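Long-range contacts in hypothetic aldehyde deformylating oxygenase (Sulfolobus tokodaii, PDB 5V4T), which binds iron in a ferritin-like helical bundle and probably works as an oxidoreductase of the aldehyde deformylating oxygenase kind: residues S7-I12 against R127-L132; E14-L19 against K120-T125; M29-I34 against S81-F86; S95-E100 against I156-Y161. All coordinates share one frame; numbering follows the deposited sequence.

Contact 1: S7-I12 against R127-L132; sequences STPQEI and RKYNLL
Tyr129, the first residue past the end of helix 98-128, turns its side chain toward the beginning of helix 10-23. With CG anti to the carbonyl carbon, its ring crosses Ile12 at about a right angle. Ile12 CG2 lies over one face, 4.0 Å from the Tyr129 ring centroid, in a CH-pi contact, while Ile12 CD1 reaches the phenol end, 3.5 Å from Tyr129 OH. Pro9 CD comes in obliquely, 3.9 Å from Tyr129 CE1, and Thr8 CG2 approaches likewise at the root of the ring. The ring thus joins the start of helix 10-23 to the end of helix 98-128 in the ferritin-like bundle. An alanine in place of Tyr129 would probably leave Ile12, Pro9 and Thr8 without their shared packing surface. A water donates to Tyr129 O at 2.8 Å and also bonds to Thr8 OG1, a hydroxyl whose strongest partner is Asn4 O. Asn130 then closes the helix as the C-prime residue of a Schellman motif, its phi positive (54°), with Asn130 N bonded to Arg127 O and Leu131 N to Ser126 O. Leu131, the N-cap residue of helix 132-155, meets Thr8 tip to tip, Leu131 CD2 standing 3.8 Å from Thr8 OG1.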
# COMPACT_ATOMS: atom_id res chain seq x y z
N SER A 7 -1.31 -10.04 24.44
CA SER A 7 -1.97 -9.26 25.44
C SER A 7 -2.64 -8.00 24.91
O SER A 7 -3.33 -7.30 25.60
CB SER A 7 -0.99 -8.97 26.58
OG SER A 7 0.14 -8.36 26.14
N THR A 8 -2.45 -7.71 23.63
CA THR A 8 -3.24 -6.70 22.96
C THR A 8 -4.71 -7.16 22.79
O THR A 8 -4.95 -8.33 22.46
CB THR A 8 -2.54 -6.38 21.62
OG1 THR A 8 -1.15 -6.10 21.88
CG2 THR A 8 -3.20 -5.24 20.84
N PRO A 9 -5.67 -6.25 22.93
CA PRO A 9 -7.06 -6.63 22.72
C PRO A 9 -7.34 -7.24 21.37
O PRO A 9 -6.76 -6.87 20.35
CB PRO A 9 -7.84 -5.34 22.96
CG PRO A 9 -6.97 -4.59 23.92
CD PRO A 9 -5.60 -4.84 23.38
N GLN A 10 -8.25 -8.20 21.34
CA GLN A 10 -8.51 -8.94 20.14
C GLN A 10 -8.94 -8.07 18.96
O GLN A 10 -8.48 -8.28 17.86
CB GLN A 10 -9.57 -10.00 20.43
CG GLN A 10 -9.81 -10.86 19.22
CD GLN A 10 -10.82 -11.93 19.51
OE1 GLN A 10 -10.54 -12.84 20.28
NE2 GLN A 10 -11.99 -11.83 18.92
N GLU A 11 -9.84 -7.13 19.16
CA GLU A 11 -10.31 -6.26 18.04
C GLU A 11 -9.17 -5.42 17.43
O GLU A 11 -9.14 -5.12 16.23
CB GLU A 11 -11.41 -5.31 18.54
CG GLU A 11 -12.80 -5.92 18.68
CD GLU A 11 -13.91 -4.85 18.86
OE1 GLU A 11 -13.67 -3.80 19.50
OE2 GLU A 11 -15.03 -5.06 18.35
N ILE A 12 -8.22 -5.10 18.29
CA ILE A 12 -7.02 -4.34 17.87
C ILE A 12 -6.12 -5.24 17.06
O ILE A 12 -5.70 -4.92 15.96
CB ILE A 12 -6.30 -3.81 19.07
CG1 ILE A 12 -7.22 -2.90 19.89
CG2 ILE A 12 -5.02 -3.09 18.61
CD1 ILE A 12 -7.66 -1.65 19.19
N ARG A 127 2.07 2.07 18.06
CA ARG A 127 2.59 2.94 19.12
C ARG A 127 1.74 2.92 20.36
O ARG A 127 2.29 2.71 21.45
CB ARG A 127 2.78 4.37 18.60
CG ARG A 127 3.40 5.34 19.57
CD ARG A 127 3.67 6.64 18.80
NE ARG A 127 2.42 7.31 18.41
CZ ARG A 127 2.16 7.89 17.22
NH1 ARG A 127 3.00 7.86 16.20
NH2 ARG A 127 1.01 8.51 17.06
N LYS A 128 0.44 3.05 20.19
CA LYS A 128 -0.52 3.13 21.29
C LYS A 128 -0.45 1.86 22.12
O LYS A 128 -0.49 1.94 23.36
CB LYS A 128 -1.89 3.37 20.74
CG LYS A 128 -3.00 3.32 21.79
CD LYS A 128 -4.36 3.73 21.28
CE LYS A 128 -5.36 3.56 22.43
NZ LYS A 128 -6.67 4.15 22.05
N TYR A 129 -0.28 0.71 21.45
CA TYR A 129 -0.28 -0.58 22.11
C TYR A 129 1.11 -1.12 22.41
O TYR A 129 1.28 -2.28 22.76
CB TYR A 129 -1.21 -1.60 21.37
CG TYR A 129 -2.64 -1.19 21.50
CD1 TYR A 129 -3.39 -1.53 22.65
CD2 TYR A 129 -3.23 -0.37 20.56
CE1 TYR A 129 -4.67 -1.13 22.77
CE2 TYR A 129 -4.53 0.08 20.71
CZ TYR A 129 -5.24 -0.29 21.84
OH TYR A 129 -6.53 0.12 22.02
N ASN A 130 2.12 -0.27 22.30
CA ASN A 130 3.47 -0.65 22.64
C ASN A 130 4.01 -1.89 21.96
O ASN A 130 4.80 -2.64 22.56
CB ASN A 130 3.57 -0.78 24.18
CG ASN A 130 3.08 0.47 24.87
OD1 ASN A 130 2.13 0.44 25.64
ND2 ASN A 130 3.66 1.58 24.50
N LEU A 131 3.67 -2.06 20.67
CA LEU A 131 4.19 -3.13 19.85
C LEU A 131 5.48 -2.64 19.18
O LEU A 131 5.46 -2.13 18.07
CB LEU A 131 3.20 -3.59 18.80
CG LEU A 131 1.87 -4.13 19.41
CD1 LEU A 131 0.79 -4.28 18.40
CD2 LEU A 131 2.19 -5.48 20.10
N LEU A 132 6.58 -2.74 19.87
CA LEU A 132 7.75 -1.95 19.51
C LEU A 132 8.43 -2.38 18.23
O LEU A 132 8.77 -1.51 17.42
CB LEU A 132 8.80 -1.95 20.61
CG LEU A 132 8.31 -1.40 21.92
CD1 LEU A 132 9.46 -1.32 22.93
CD2 LEU A 132 7.67 -0.02 21.78
O HOH W 1 -0.39 -4.26 23.80

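Contact 2: E14-L19 against K120-T125; sequences EGIKYL and KILNET
Leu19 pushes its CD1 methyl against Ile121, crossing that side chain at about a right angle; at 3.3 Å from Leu19 CD1 to Ile121 CG2, the pair is tighter than ordinary van der Waals contact. One residue further on, Leu122 carries the second half of the packing. Leu122 CD2 touches both Leu19 CB (3.9 Å) and Ile16 CG2 (4.1 Å), and also rests near the carbonyl oxygen of Ile16. Toward the C-terminal end of 120-125, Ile16 and Thr125 slide past each other in opposite directions, with Ile16 CD1 3.8 Å from Thr125 CG2. The methyl of Thr125 can serve this apolar seam because its hydroxyl is turned back to its own helix: with OG1 anti to the carbonyl carbon (chi1 -61°), it donates to Ile121 O at 2.9 Å, from above the carbonyl plane. Ile121 O thereby accepts twice, from Thr125 OG1 and from Thr125 N. No hydrogen bond joins the two segments, and all five touching residues are buried. Leu122 also packs on Ile138 of helix 132-155, which contains the iron ligand Glu145. The two segment axes approach to 10.3 Å and run 148° apart, the roughly antiparallel, side-chain-mediated helix packing seen in ferritin-like bundles.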
# COMPACT_ATOMS: atom_id res chain seq x y z
N GLU A 14 -7.15 -7.83 15.40
CA GLU A 14 -7.86 -8.11 14.16
C GLU A 14 -7.71 -6.99 13.14
O GLU A 14 -7.55 -7.25 11.94
CB GLU A 14 -9.36 -8.32 14.40
CG GLU A 14 -9.55 -9.75 14.94
CD GLU A 14 -10.96 -10.02 15.43
OE1 GLU A 14 -11.81 -9.09 15.44
OE2 GLU A 14 -11.17 -11.18 15.85
N GLY A 15 -7.76 -5.77 13.65
CA GLY A 15 -7.61 -4.61 12.79
C GLY A 15 -6.21 -4.47 12.22
O GLY A 15 -6.02 -4.10 11.03
N ILE A 16 -5.23 -4.72 13.05
CA ILE A 16 -3.85 -4.68 12.60
C ILE A 16 -3.58 -5.74 11.55
O ILE A 16 -2.92 -5.51 10.54
CB ILE A 16 -2.86 -4.82 13.80
CG1 ILE A 16 -2.99 -3.60 14.72
CG2 ILE A 16 -1.44 -5.16 13.32
CD1 ILE A 16 -2.14 -3.63 15.95
N LYS A 17 -4.08 -6.96 11.79
CA LYS A 17 -3.92 -7.98 10.81
C LYS A 17 -4.63 -7.65 9.53
O LYS A 17 -4.15 -7.98 8.45
CB LYS A 17 -4.45 -9.33 11.33
CG LYS A 17 -3.53 -9.97 12.34
CD LYS A 17 -4.13 -11.32 12.77
CE LYS A 17 -4.00 -12.34 11.66
NZ LYS A 17 -4.57 -13.66 12.10
N TYR A 18 -5.80 -7.04 9.63
CA TYR A 18 -6.57 -6.72 8.41
C TYR A 18 -5.84 -5.73 7.51
O TYR A 18 -5.66 -5.97 6.30
CB TYR A 18 -7.90 -6.16 8.76
CG TYR A 18 -8.74 -5.71 7.59
CD1 TYR A 18 -9.36 -6.65 6.75
CD2 TYR A 18 -8.86 -4.36 7.27
CE1 TYR A 18 -10.14 -6.23 5.70
CE2 TYR A 18 -9.67 -3.94 6.21
CZ TYR A 18 -10.29 -4.92 5.42
OH TYR A 18 -11.06 -4.55 4.32
N LEU A 19 -5.32 -4.71 8.17
CA LEU A 19 -4.54 -3.71 7.44
C LEU A 19 -3.23 -4.27 6.94
O LEU A 19 -2.80 -3.98 5.84
CB LEU A 19 -4.31 -2.45 8.27
CG LEU A 19 -5.56 -1.63 8.47
CD1 LEU A 19 -5.27 -0.63 9.56
CD2 LEU A 19 -6.04 -0.97 7.17
N LYS A 120 -0.13 5.01 8.32
CA LYS A 120 -0.49 5.93 9.43
C LYS A 120 -1.24 5.17 10.50
O LYS A 120 -0.93 5.30 11.70
CB LYS A 120 -1.37 7.08 8.89
CG LYS A 120 -2.15 7.81 9.99
CD LYS A 120 -3.21 8.74 9.33
CE LYS A 120 -4.28 9.23 10.30
NZ LYS A 120 -3.59 10.18 11.24
N ILE A 121 -2.25 4.44 10.13
CA ILE A 121 -3.03 3.70 11.11
C ILE A 121 -2.17 2.67 11.82
O ILE A 121 -2.16 2.58 13.03
CB ILE A 121 -4.24 3.03 10.47
CG1 ILE A 121 -5.20 4.08 9.88
CG2 ILE A 121 -4.91 2.09 11.44
CD1 ILE A 121 -6.19 3.44 8.94
N LEU A 122 -1.38 1.91 11.06
CA LEU A 122 -0.47 0.92 11.67
C LEU A 122 0.53 1.51 12.60
O LEU A 122 0.84 0.91 13.66
CB LEU A 122 0.17 -0.02 10.61
CG LEU A 122 -0.83 -0.89 9.90
CD1 LEU A 122 -0.17 -1.59 8.72
CD2 LEU A 122 -1.44 -1.94 10.84
N ASN A 123 1.11 2.66 12.22
CA ASN A 123 2.06 3.36 13.09
C ASN A 123 1.45 3.81 14.40
O ASN A 123 1.89 3.50 15.48
CB ASN A 123 2.60 4.57 12.30
CG ASN A 123 3.72 5.27 12.97
OD1 ASN A 123 4.29 4.87 13.98
ND2 ASN A 123 4.09 6.40 12.39
N GLU A 124 0.37 4.55 14.27
CA GLU A 124 -0.33 5.09 15.44
C GLU A 124 -0.82 3.99 16.38
O GLU A 124 -0.66 4.08 17.59
CB GLU A 124 -1.50 5.92 14.99
CG GLU A 124 -1.04 7.18 14.30
CD GLU A 124 -2.16 8.07 13.84
OE1 GLU A 124 -3.34 7.70 13.95
OE2 GLU A 124 -1.83 9.21 13.37
N THR A 125 -1.38 2.94 15.80
CA THR A 125 -1.99 1.87 16.58
C THR A 125 -0.90 1.05 17.28
O THR A 125 -1.01 0.72 18.49
CB THR A 125 -2.89 0.98 15.71
OG1 THR A 125 -3.93 1.79 15.16
CG2 THR A 125 -3.48 -0.12 16.55

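Contact 3: M29-I34 against S81-F86; sequences MDRWKI and SYIKLF
In this ferritin-like bundle, the connection from helix 10-23 to helix 34-46 makes a short 3-10 turn at 29-31 and then packs the indole of Trp32 on helix 80-93. The tight part of the contact surrounds that indole. Phe86 CB lies over one face of its six-membered ring, 3.7 Å from the centroid, in a CH-pi contact. The Phe86 ring, whose CG is anti to the carbonyl carbon, leads away from that point and turns an edge toward the same face, with ring centroids 5.6 Å apart and planes at 50°. Tyr82 crosses obliquely at the far end, Tyr82 CE1 being 3.9 Å from Trp32 CH2, while its hydroxyl is bonded to His22 O. At the indole edge, Ile83 O sits 3.6 Å from Trp32 CZ2. Phe86 carries this packing toward the metal centre, its side chain about 9 Å from the bound iron. The outer part is thinner and faces solvent. There the exposed Arg31, extended from CG to NE, passes over the opposite indole face with its CD, and its guanidinium takes a single methyl, Ile83 CG2, over one face. Asp87, one residue beyond the helical segment, bonds both side chains, its OD2 in a salt bridge with Arg31 NH2 and its OD1 accepting from Trp32 NE1.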
# COMPACT_ATOMS: atom_id res chain seq x y z
N MET A 29 -2.33 -14.06 -2.53
CA MET A 29 -1.23 -13.46 -3.30
C MET A 29 -0.80 -14.27 -4.55
O MET A 29 -0.32 -13.67 -5.55
CB MET A 29 -0.03 -13.13 -2.41
CG MET A 29 0.70 -14.30 -1.80
SD MET A 29 1.80 -13.60 -0.55
CE MET A 29 2.59 -12.25 -1.42
N ASP A 30 -0.98 -15.61 -4.49
CA ASP A 30 -0.79 -16.47 -5.71
C ASP A 30 -1.55 -15.98 -6.95
O ASP A 30 -1.13 -16.24 -8.09
CB ASP A 30 -1.22 -17.90 -5.42
CG ASP A 30 -0.21 -18.66 -4.58
OD1 ASP A 30 0.73 -18.04 -4.01
OD2 ASP A 30 -0.35 -19.90 -4.48
N ARG A 31 -2.69 -15.31 -6.74
CA ARG A 31 -3.44 -14.68 -7.85
C ARG A 31 -2.56 -13.80 -8.74
O ARG A 31 -2.74 -13.73 -9.97
CB ARG A 31 -4.62 -13.85 -7.31
CG ARG A 31 -5.53 -13.29 -8.38
CD ARG A 31 -6.66 -12.50 -7.71
NE ARG A 31 -7.59 -11.94 -8.67
CZ ARG A 31 -8.75 -12.49 -9.04
NH1 ARG A 31 -9.15 -13.66 -8.58
NH2 ARG A 31 -9.51 -11.86 -9.90
N TRP A 32 -1.60 -13.13 -8.11
CA TRP A 32 -0.79 -12.15 -8.78
C TRP A 32 0.69 -12.57 -8.81
O TRP A 32 1.60 -11.75 -8.85
CB TRP A 32 -0.95 -10.79 -8.05
CG TRP A 32 -2.37 -10.30 -8.00
CD1 TRP A 32 -3.18 -9.99 -9.07
CD2 TRP A 32 -3.10 -9.98 -6.83
NE1 TRP A 32 -4.41 -9.56 -8.60
CE2 TRP A 32 -4.39 -9.56 -7.23
CE3 TRP A 32 -2.85 -10.10 -5.47
CZ2 TRP A 32 -5.37 -9.19 -6.33
CZ3 TRP A 32 -3.82 -9.73 -4.57
CH2 TRP A 32 -5.08 -9.30 -5.01
N LYS A 33 0.91 -13.87 -8.86
CA LYS A 33 2.28 -14.40 -8.99
C LYS A 33 3.06 -13.74 -10.13
O LYS A 33 4.29 -13.51 -10.02
CB LYS A 33 2.14 -15.90 -9.27
CG LYS A 33 3.46 -16.64 -9.41
CD LYS A 33 3.17 -18.11 -9.70
CE LYS A 33 4.35 -18.71 -10.44
NZ LYS A 33 4.16 -20.18 -10.53
N ILE A 34 2.35 -13.46 -11.22
CA ILE A 34 2.94 -12.89 -12.42
C ILE A 34 3.61 -11.53 -12.17
O ILE A 34 4.49 -11.12 -12.94
CB ILE A 34 1.90 -12.76 -13.57
CG1 ILE A 34 2.54 -12.59 -14.92
CG2 ILE A 34 0.91 -11.64 -13.31
CD1 ILE A 34 1.63 -12.96 -16.06
N SER A 81 -12.68 -4.48 -3.94
CA SER A 81 -12.03 -3.35 -4.60
C SER A 81 -10.50 -3.46 -4.55
O SER A 81 -9.79 -2.94 -5.46
CB SER A 81 -12.50 -2.01 -4.00
OG SER A 81 -13.87 -1.71 -4.41
N TYR A 82 -9.97 -4.10 -3.52
CA TYR A 82 -8.51 -4.33 -3.45
C TYR A 82 -8.10 -5.33 -4.51
O TYR A 82 -7.08 -5.22 -5.20
CB TYR A 82 -8.16 -4.85 -2.05
CG TYR A 82 -6.73 -5.24 -1.86
CD1 TYR A 82 -6.24 -6.46 -2.28
CD2 TYR A 82 -5.84 -4.34 -1.25
CE1 TYR A 82 -4.92 -6.79 -2.08
CE2 TYR A 82 -4.52 -4.68 -1.06
CZ TYR A 82 -4.06 -5.86 -1.47
OH TYR A 82 -2.75 -6.17 -1.24
N ILE A 83 -8.92 -6.38 -4.65
CA ILE A 83 -8.64 -7.36 -5.69
C ILE A 83 -8.65 -6.73 -7.11
O ILE A 83 -7.77 -7.00 -7.93
CB ILE A 83 -9.63 -8.57 -5.54
CG1 ILE A 83 -9.36 -9.29 -4.24
CG2 ILE A 83 -9.50 -9.49 -6.72
CD1 ILE A 83 -10.47 -10.21 -3.75
N LYS A 84 -9.61 -5.84 -7.36
CA LYS A 84 -9.67 -5.08 -8.61
C LYS A 84 -8.43 -4.21 -8.82
O LYS A 84 -7.91 -4.08 -9.92
CB LYS A 84 -10.92 -4.23 -8.60
CG LYS A 84 -11.19 -3.59 -9.93
CD LYS A 84 -12.62 -3.10 -10.01
CE LYS A 84 -12.92 -2.80 -11.47
NZ LYS A 84 -14.09 -1.90 -11.58
N LEU A 85 -7.96 -3.57 -7.75
CA LEU A 85 -6.82 -2.70 -7.90
C LEU A 85 -5.64 -3.46 -8.42
O LEU A 85 -4.98 -3.03 -9.34
CB LEU A 85 -6.50 -2.02 -6.53
CG LEU A 85 -5.24 -1.13 -6.50
CD1 LEU A 85 -5.45 0.10 -7.29
CD2 LEU A 85 -4.95 -0.77 -5.05
N PHE A 86 -5.36 -4.61 -7.84
CA PHE A 86 -4.20 -5.36 -8.21
C PHE A 86 -4.39 -6.12 -9.52
O PHE A 86 -3.42 -6.25 -10.23
CB PHE A 86 -3.65 -6.17 -7.06
CG PHE A 86 -2.86 -5.31 -6.09
CD1 PHE A 86 -1.59 -4.94 -6.39
CD2 PHE A 86 -3.43 -4.82 -4.95
CE1 PHE A 86 -0.84 -4.14 -5.55
CE2 PHE A 86 -2.70 -3.98 -4.10
CZ PHE A 86 -1.41 -3.63 -4.43

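Contact 4: S95-E100 against I156-Y161; sequences SSRWRE and IEDKEY
Glu100, buried at the start of helix 98-128, uses both carboxylate oxygens. OE2 takes two backbone amides: Glu157 N, 2.8 Å from Glu100 OE2 on its anti lone pair, and Asp158 N, at 2.8 Å in a nearly straight bond (172°) from above the carboxylate plane. OE1 accepts from Arg97 NH2 at 2.8 Å in a salt bridge, nearly along its C-O axis, with a weak second bond from Arg97 NE. The Arg97 charge and the two amides would probably favour the ionised form of Glu100. The acceptors thus tie the connection between helices 132-155 and 159-179 to the N-terminus of helix 98-128, at one end of the ferritin-like bundle. Asp158 is the N-cap of helix 159-179: its OD1 accepts from Tyr161 N at 3.1 Å, while its OD2, 2.9 Å from Arg97 NH2 and in the guanidinium plane, completes an Arg97-Glu100-Asp158 salt-bridge network. A water accepts from Arg97 NH1 and donates to Asp158 OD2. The guanidinium lies flat on Tyr161 in a cation-pi stack, planes 14° apart and Arg97 CZ 3.7 Å from the ring centroid. An alanine at Arg97 would remove this stack and is likely to leave the carboxylates of Glu100 and Asp158 without the charge between them. Tyr161 OH is bonded to Asn101 OD1.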
# COMPACT_ATOMS: atom_id res chain seq x y z
N SER A 95 0.76 -3.31 -20.38
CA SER A 95 0.30 -2.31 -21.31
C SER A 95 1.43 -1.60 -21.98
O SER A 95 2.61 -1.59 -21.58
CB SER A 95 -0.59 -1.27 -20.62
OG SER A 95 0.21 -0.44 -19.75
N SER A 96 1.00 -0.87 -23.01
CA SER A 96 1.88 -0.06 -23.82
C SER A 96 2.52 1.09 -23.01
O SER A 96 3.75 1.28 -22.99
CB SER A 96 1.02 0.49 -24.97
OG SER A 96 1.72 1.45 -25.72
N ARG A 97 1.69 1.85 -22.34
CA ARG A 97 2.20 2.98 -21.55
C ARG A 97 2.43 2.46 -20.13
O ARG A 97 1.98 3.08 -19.17
CB ARG A 97 1.23 4.17 -21.51
CG ARG A 97 0.92 4.80 -22.86
CD ARG A 97 0.07 6.01 -22.64
NE ARG A 97 0.78 7.20 -22.12
CZ ARG A 97 0.30 8.43 -22.31
NH1 ARG A 97 -0.81 8.57 -22.96
NH2 ARG A 97 0.97 9.52 -21.93
N TRP A 98 3.17 1.36 -20.01
CA TRP A 98 3.36 0.73 -18.69
C TRP A 98 4.02 1.67 -17.67
O TRP A 98 3.60 1.68 -16.50
CB TRP A 98 4.11 -0.57 -18.83
CG TRP A 98 5.54 -0.43 -19.30
CD1 TRP A 98 5.99 -0.66 -20.56
CD2 TRP A 98 6.70 -0.20 -18.48
NE1 TRP A 98 7.35 -0.53 -20.58
CE2 TRP A 98 7.81 -0.24 -19.33
CE3 TRP A 98 6.92 0.07 -17.12
CZ2 TRP A 98 9.11 -0.03 -18.87
CZ3 TRP A 98 8.24 0.31 -16.67
CH2 TRP A 98 9.29 0.24 -17.55
N ARG A 99 4.96 2.52 -18.08
CA ARG A 99 5.72 3.36 -17.12
C ARG A 99 4.73 4.32 -16.47
O ARG A 99 4.64 4.38 -15.25
CB ARG A 99 6.80 4.19 -17.81
CG ARG A 99 8.25 4.07 -17.38
CD ARG A 99 9.12 4.84 -18.41
NE ARG A 99 10.34 4.17 -18.91
CZ ARG A 99 10.44 3.36 -19.98
NH1 ARG A 99 9.34 3.05 -20.75
NH2 ARG A 99 11.64 2.82 -20.27
N GLU A 100 3.98 5.04 -17.27
CA GLU A 100 2.98 5.99 -16.68
C GLU A 100 1.78 5.29 -16.01
O GLU A 100 1.21 5.83 -14.99
CB GLU A 100 2.55 7.00 -17.72
CG GLU A 100 3.76 7.91 -17.93
CD GLU A 100 3.60 8.98 -18.97
OE1 GLU A 100 2.80 8.83 -19.92
OE2 GLU A 100 4.32 9.97 -18.81
N ILE A 156 6.87 9.88 -14.47
CA ILE A 156 5.80 10.60 -15.20
C ILE A 156 6.38 11.68 -16.09
O ILE A 156 7.09 12.60 -15.61
CB ILE A 156 4.82 11.20 -14.18
CG1 ILE A 156 4.09 10.04 -13.52
CG2 ILE A 156 3.81 12.13 -14.87
CD1 ILE A 156 3.44 10.41 -12.20
N GLU A 157 5.96 11.65 -17.34
CA GLU A 157 6.26 12.73 -18.27
C GLU A 157 5.01 13.48 -18.71
O GLU A 157 5.02 14.71 -18.78
CB GLU A 157 6.94 12.20 -19.52
CG GLU A 157 7.81 10.98 -19.30
CD GLU A 157 9.21 11.33 -18.86
OE1 GLU A 157 9.37 12.28 -18.05
OE2 GLU A 157 10.15 10.63 -19.34
N ASP A 158 4.02 12.73 -19.09
CA ASP A 158 2.75 13.35 -19.54
C ASP A 158 1.89 13.73 -18.34
O ASP A 158 1.14 12.90 -17.84
CB ASP A 158 2.03 12.38 -20.42
CG ASP A 158 0.81 12.97 -21.18
OD1 ASP A 158 0.21 13.97 -20.76
OD2 ASP A 158 0.41 12.32 -22.19
N LYS A 159 2.02 14.96 -17.94
CA LYS A 159 1.38 15.47 -16.70
C LYS A 159 -0.11 15.38 -16.77
O LYS A 159 -0.77 14.89 -15.82
CB LYS A 159 1.81 16.91 -16.40
CG LYS A 159 3.27 17.12 -16.01
CD LYS A 159 3.53 18.61 -15.80
CE LYS A 159 5.00 18.80 -15.55
NZ LYS A 159 5.22 20.08 -14.87
N GLU A 160 -0.70 15.79 -17.87
CA GLU A 160 -2.15 15.72 -18.02
C GLU A 160 -2.70 14.29 -17.97
O GLU A 160 -3.68 14.01 -17.24
CB GLU A 160 -2.54 16.44 -19.33
CG GLU A 160 -4.01 16.48 -19.62
CD GLU A 160 -4.35 17.08 -21.00
OE1 GLU A 160 -3.48 17.69 -21.68
OE2 GLU A 160 -5.54 16.96 -21.40
N TYR A 161 -2.04 13.33 -18.66
CA TYR A 161 -2.47 11.99 -18.60
C TYR A 161 -2.37 11.41 -17.17
O TYR A 161 -3.26 10.70 -16.68
CB TYR A 161 -1.56 11.14 -19.50
CG TYR A 161 -1.90 9.69 -19.53
CD1 TYR A 161 -2.90 9.18 -20.30
CD2 TYR A 161 -1.15 8.77 -18.76
CE1 TYR A 161 -3.18 7.79 -20.34
CE2 TYR A 161 -1.43 7.42 -18.79
CZ TYR A 161 -2.42 6.94 -19.64
OH TYR A 161 -2.75 5.64 -19.68
O HOH W 2 -1.92 11.24 -23.40

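Overall arrangement
Helix 98-128 is the common thread: its C-terminal part serves contact 2, its end and the turn after it serve contact 1, its start serves contact 4, and helix 80-93 of contact 3 precedes it in the chain. Contacts 1 and 2, with centres 9 Å apart, form one continuous patch along helix 10-23, touching through Leu131 with Ile16 and Ile12 with Thr125. Contact 4 lies on the other side of the chain's centre, about 41 Å from contact 1 between centres. The centre of contact 3 is 21 Å from that of contact 2 and 22 Å from that of contact 4. In sequence, contact 1 encloses contact 2, which encloses contact 3; contact 4 interlocks with the first two. The contacts thus lie towards both ends of the iron-holding bundle, with contact 3 nearest the metal.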